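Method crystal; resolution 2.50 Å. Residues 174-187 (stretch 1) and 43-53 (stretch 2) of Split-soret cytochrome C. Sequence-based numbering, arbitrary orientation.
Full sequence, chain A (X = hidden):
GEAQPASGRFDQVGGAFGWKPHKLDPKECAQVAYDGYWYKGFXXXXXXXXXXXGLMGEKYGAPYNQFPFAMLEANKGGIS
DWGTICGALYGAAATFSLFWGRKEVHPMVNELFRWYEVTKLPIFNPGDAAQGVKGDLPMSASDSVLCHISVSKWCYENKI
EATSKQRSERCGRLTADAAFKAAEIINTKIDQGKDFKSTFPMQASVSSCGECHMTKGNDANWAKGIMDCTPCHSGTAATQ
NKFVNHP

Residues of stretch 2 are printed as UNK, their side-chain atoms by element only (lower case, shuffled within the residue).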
# COMPACT_ATOMS: atom_id res chain seq x y z
N LEU A 174 14.27 8.67 -4.82
CA LEU A 174 14.01 7.42 -4.12
C LEU A 174 13.28 6.47 -5.05
O LEU A 174 13.52 5.27 -5.04
CB LEU A 174 13.18 7.65 -2.87
CG LEU A 174 13.84 8.35 -1.68
CD1 LEU A 174 12.84 8.39 -0.53
CD2 LEU A 174 15.10 7.63 -1.27
N THR A 175 12.39 7.02 -5.87
CA THR A 175 11.67 6.20 -6.84
C THR A 175 12.67 5.42 -7.72
O THR A 175 12.51 4.23 -7.97
CB THR A 175 10.75 7.06 -7.72
OG1 THR A 175 9.76 7.69 -6.91
CG2 THR A 175 10.04 6.20 -8.72
N ALA A 176 13.76 6.11 -8.09
CA ALA A 176 14.83 5.57 -8.92
C ALA A 176 15.61 4.50 -8.20
O ALA A 176 15.82 3.43 -8.74
CB ALA A 176 15.74 6.67 -9.34
N ASP A 177 16.01 4.79 -6.97
CA ASP A 177 16.75 3.81 -6.18
C ASP A 177 15.95 2.52 -6.00
O ASP A 177 16.52 1.42 -6.00
CB ASP A 177 17.07 4.36 -4.79
CG ASP A 177 18.03 5.54 -4.80
OD1 ASP A 177 19.01 5.54 -5.58
OD2 ASP A 177 17.83 6.46 -3.99
N ALA A 178 14.65 2.66 -5.77
CA ALA A 178 13.77 1.50 -5.56
C ALA A 178 13.58 0.74 -6.86
O ALA A 178 13.51 -0.50 -6.87
CB ALA A 178 12.45 1.95 -5.01
N ALA A 179 13.49 1.49 -7.96
CA ALA A 179 13.34 0.93 -9.30
C ALA A 179 14.62 0.13 -9.60
O ALA A 179 14.55 -1.03 -10.02
CB ALA A 179 13.18 2.04 -10.31
N PHE A 180 15.77 0.73 -9.32
CA PHE A 180 17.07 0.11 -9.54
C PHE A 180 17.18 -1.19 -8.76
O PHE A 180 17.50 -2.24 -9.31
CB PHE A 180 18.16 1.09 -9.10
CG PHE A 180 19.56 0.59 -9.35
CD1 PHE A 180 20.23 0.92 -10.52
CD2 PHE A 180 20.19 -0.23 -8.42
CE1 PHE A 180 21.53 0.43 -10.76
CE2 PHE A 180 21.48 -0.73 -8.66
CZ PHE A 180 22.15 -0.40 -9.83
N LYS A 181 16.90 -1.12 -7.46
CA LYS A 181 16.98 -2.30 -6.61
C LYS A 181 16.00 -3.41 -7.03
O LYS A 181 16.36 -4.59 -7.06
CB LYS A 181 16.72 -1.91 -5.15
CG LYS A 181 16.78 -3.09 -4.20
CD LYS A 181 18.12 -3.78 -4.30
CE LYS A 181 18.24 -4.94 -3.33
NZ LYS A 181 19.59 -5.55 -3.40
N ALA A 182 14.77 -3.03 -7.32
CA ALA A 182 13.75 -3.99 -7.73
C ALA A 182 14.20 -4.68 -9.01
O ALA A 182 14.00 -5.90 -9.17
CB ALA A 182 12.38 -3.29 -7.95
N ALA A 183 14.79 -3.89 -9.91
CA ALA A 183 15.28 -4.40 -11.18
C ALA A 183 16.32 -5.48 -10.89
O ALA A 183 16.19 -6.61 -11.38
CB ALA A 183 15.88 -3.28 -12.02
N GLU A 184 17.28 -5.19 -10.02
CA GLU A 184 18.30 -6.18 -9.69
C GLU A 184 17.70 -7.46 -9.13
O GLU A 184 18.14 -8.56 -9.45
CB GLU A 184 19.29 -5.62 -8.70
CG GLU A 184 20.08 -4.44 -9.22
CD GLU A 184 21.27 -4.13 -8.34
OE1 GLU A 184 21.21 -4.42 -7.12
OE2 GLU A 184 22.27 -3.61 -8.87
N ILE A 185 16.70 -7.31 -8.28
CA ILE A 185 16.03 -8.45 -7.68
C ILE A 185 15.33 -9.27 -8.77
O ILE A 185 15.39 -10.51 -8.77
CB ILE A 185 14.99 -7.98 -6.64
CG1 ILE A 185 15.71 -7.29 -5.48
CG2 ILE A 185 14.18 -9.16 -6.11
CD1 ILE A 185 14.78 -6.57 -4.53
N ILE A 186 14.66 -8.60 -9.70
CA ILE A 186 13.97 -9.32 -10.76
C ILE A 186 15.00 -10.14 -11.53
O ILE A 186 14.83 -11.35 -11.70
CB ILE A 186 13.21 -8.37 -11.72
CG1 ILE A 186 11.91 -7.88 -11.05
CG2 ILE A 186 12.91 -9.09 -13.05
CD1 ILE A 186 11.28 -6.67 -11.73
N ASN A 187 16.10 -9.50 -11.94
CA ASN A 187 17.17 -10.16 -12.68
C ASN A 187 17.64 -11.39 -11.92
O ASN A 187 17.63 -12.50 -12.45
CB ASN A 187 18.35 -9.22 -12.88
CG ASN A 187 18.09 -8.18 -13.93
OD1 ASN A 187 17.17 -8.30 -14.75
ND2 ASN A 187 18.92 -7.13 -13.94
N UNK A 43 3.87 10.43 -9.89
CA UNK A 43 4.51 9.97 -8.67
C UNK A 43 5.29 8.68 -8.54
O UNK A 43 5.52 7.96 -9.52
N UNK A 44 5.66 8.39 -7.29
CA UNK A 44 6.47 7.24 -6.91
C UNK A 44 6.00 5.91 -7.45
O UNK A 44 6.79 5.17 -8.01
s UNK A 44 5.87 8.29 -4.27
c UNK A 44 6.70 7.13 -5.38
N UNK A 45 4.73 5.59 -7.28
CA UNK A 45 4.24 4.31 -7.76
C UNK A 45 4.27 4.20 -9.27
O UNK A 45 4.70 3.19 -9.84
N UNK A 46 3.83 5.25 -9.94
CA UNK A 46 3.80 5.25 -11.40
C UNK A 46 5.20 5.12 -11.98
O UNK A 46 5.49 4.16 -12.71
c UNK A 46 4.04 7.32 -14.07
c UNK A 46 4.01 7.47 -15.46
c UNK A 46 3.09 6.50 -11.90
c UNK A 46 2.96 6.89 -16.18
c UNK A 46 3.05 6.62 -13.39
c UNK A 46 2.01 6.04 -14.12
c UNK A 46 1.96 6.17 -15.51
N UNK A 47 6.10 6.02 -11.61
CA UNK A 47 7.46 5.94 -12.13
C UNK A 47 8.12 4.58 -11.96
O UNK A 47 8.67 4.04 -12.92
N UNK A 48 8.07 4.01 -10.76
CA UNK A 48 8.68 2.72 -10.50
C UNK A 48 7.98 1.61 -11.28
O UNK A 48 8.64 0.81 -11.95
c UNK A 48 8.65 2.41 -9.02
N UNK A 49 6.66 1.56 -11.21
CA UNK A 49 5.93 0.51 -11.92
C UNK A 49 6.27 0.56 -13.40
O UNK A 49 6.69 -0.42 -14.01
c UNK A 49 2.56 -1.59 -14.19
c UNK A 49 3.67 -0.51 -12.31
c UNK A 49 3.49 -1.67 -11.56
c UNK A 49 2.39 -2.76 -13.42
c UNK A 49 4.42 0.64 -11.75
c UNK A 49 2.85 -2.80 -12.11
c UNK A 49 3.20 -0.47 -13.62
N UNK A 50 6.10 1.73 -13.99
CA UNK A 50 6.40 1.88 -15.40
C UNK A 50 7.84 1.50 -15.76
O UNK A 50 8.05 0.79 -16.73
c UNK A 50 7.46 3.71 -19.43
c UNK A 50 7.39 3.60 -18.04
c UNK A 50 6.10 3.29 -15.88
c UNK A 50 6.29 3.61 -20.17
c UNK A 50 5.08 3.41 -19.54
c UNK A 50 6.17 3.40 -17.38
o UNK A 50 6.30 3.75 -21.53
c UNK A 50 5.02 3.30 -18.15
N UNK A 51 8.81 1.92 -14.96
CA UNK A 51 10.19 1.59 -15.30
C UNK A 51 10.41 0.08 -15.44
O UNK A 51 11.40 -0.35 -16.03
o UNK A 51 11.18 1.51 -13.07
c UNK A 51 11.17 2.21 -14.29
N UNK A 52 9.47 -0.71 -14.96
CA UNK A 52 9.61 -2.16 -15.04
C UNK A 52 8.72 -2.76 -16.11
O UNK A 52 9.21 -3.33 -17.09
c UNK A 52 10.56 -2.52 -12.75
c UNK A 52 9.35 -2.80 -13.66
c UNK A 52 9.04 -4.28 -13.80
c UNK A 52 10.48 -3.13 -11.38
N UNK A 53 7.41 -2.60 -15.96
CA UNK A 53 6.45 -3.15 -16.91
C UNK A 53 6.31 -2.23 -18.11
O UNK A 53 6.02 -2.68 -19.21
c UNK A 53 5.25 -4.33 -15.05
c UNK A 53 5.09 -3.37 -16.23
c UNK A 53 4.07 -3.90 -17.22

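Position 43 has backbone atoms and no side-chain atoms. It lies right before the helix, at the N-cap. Its phi is positive, at 95°, with psi -173°. A CB here would be jammed against the carbonyl oxygen of the preceding residue. This is Gly43.

Position 44 has one carbon and then one sulfur. Thr175 OG1 sits 3.3 Å from CA of position 44 and 3.5 Å from CB of position 44. A lone sulfur at the second side-chain position means cysteine. This is Cys44. Its chi1 of 5° lies between the usual wells. No hydrogen bond joins the two residues, and Thr175 OG1 is satisfied elsewhere in the structure.

Position 45 has no side-chain atoms. A CB would point away from stretch 1 and meet nothing of it. The missing side chain identifies Gly45.

Position 46 has seven carbons: one, then a ring of six, with no oxygen. Its CA-to-CB bond points away from stretch 1, and its side chain makes no contact with that stretch. This is Phe46.

Position 47 again has no side-chain atoms. Here the contact bears on the bare backbone. A CB would point toward stretch 1 and lie 3.3 Å from Thr175 CG2, which is tight. As it is, Thr175 CG2 comes to 4.1 Å from C of position 47. This is Gly47.

Position 48 has a single carbon, directed toward stretch 1. Thr175 CG2 lies 3.6 Å from N of position 48 and 4.0 Å from CB of position 48. This is Ala48.

Position 49 has one carbon and a ring of six carbons, with no oxygen. Its side chain is out of reach of stretch 1. This is Phe49.

Position 50 has the same carbon count, but its ring bears one oxygen. It too is out of reach of stretch 1. This is Tyr50. Its hydroxyl is hydrogen-bonded elsewhere in the structure.

Position 51 has one carbon and one oxygen. Ala179 CB packs 3.4 Å from the side-chain oxygen of position 51. This is Ser51. Its OG donates a hydrogen bond to Ala48 O at 2.9 Å, so the polar group is satisfied within its own helix.

Position 52 has four carbons, forked at the first, with one arm two carbons long. The carbon at the end of the longer arm of position 52 lies 3.6 Å from Ile186 CD1 and 3.9 Å from Ala182 CB. This is Ile52.

Position 53 has three carbons: one carrying two others. It is out of reach of stretch 1. This is Val53.

The contact joins two helices running in broadly the same direction, 32° apart. Their axes approach to 9.0 Å. Small residues allow close backbones: Ala179 CA and Ala48 CA are 5.1 Å apart, and Thr175 CA and Cys44 CA 5.3 Å. Thr175, Ala179, Ala182 and Ile186 all point toward stretch 2. Toward the C-terminal end, Ile52 extends to Ala182 and Ile186. No hydrogen bond crosses between the stretches. Close packing makes the contact, burying 330 Å² over both sides.

Stretch 2 (43-53) GCGFGAFYSIV
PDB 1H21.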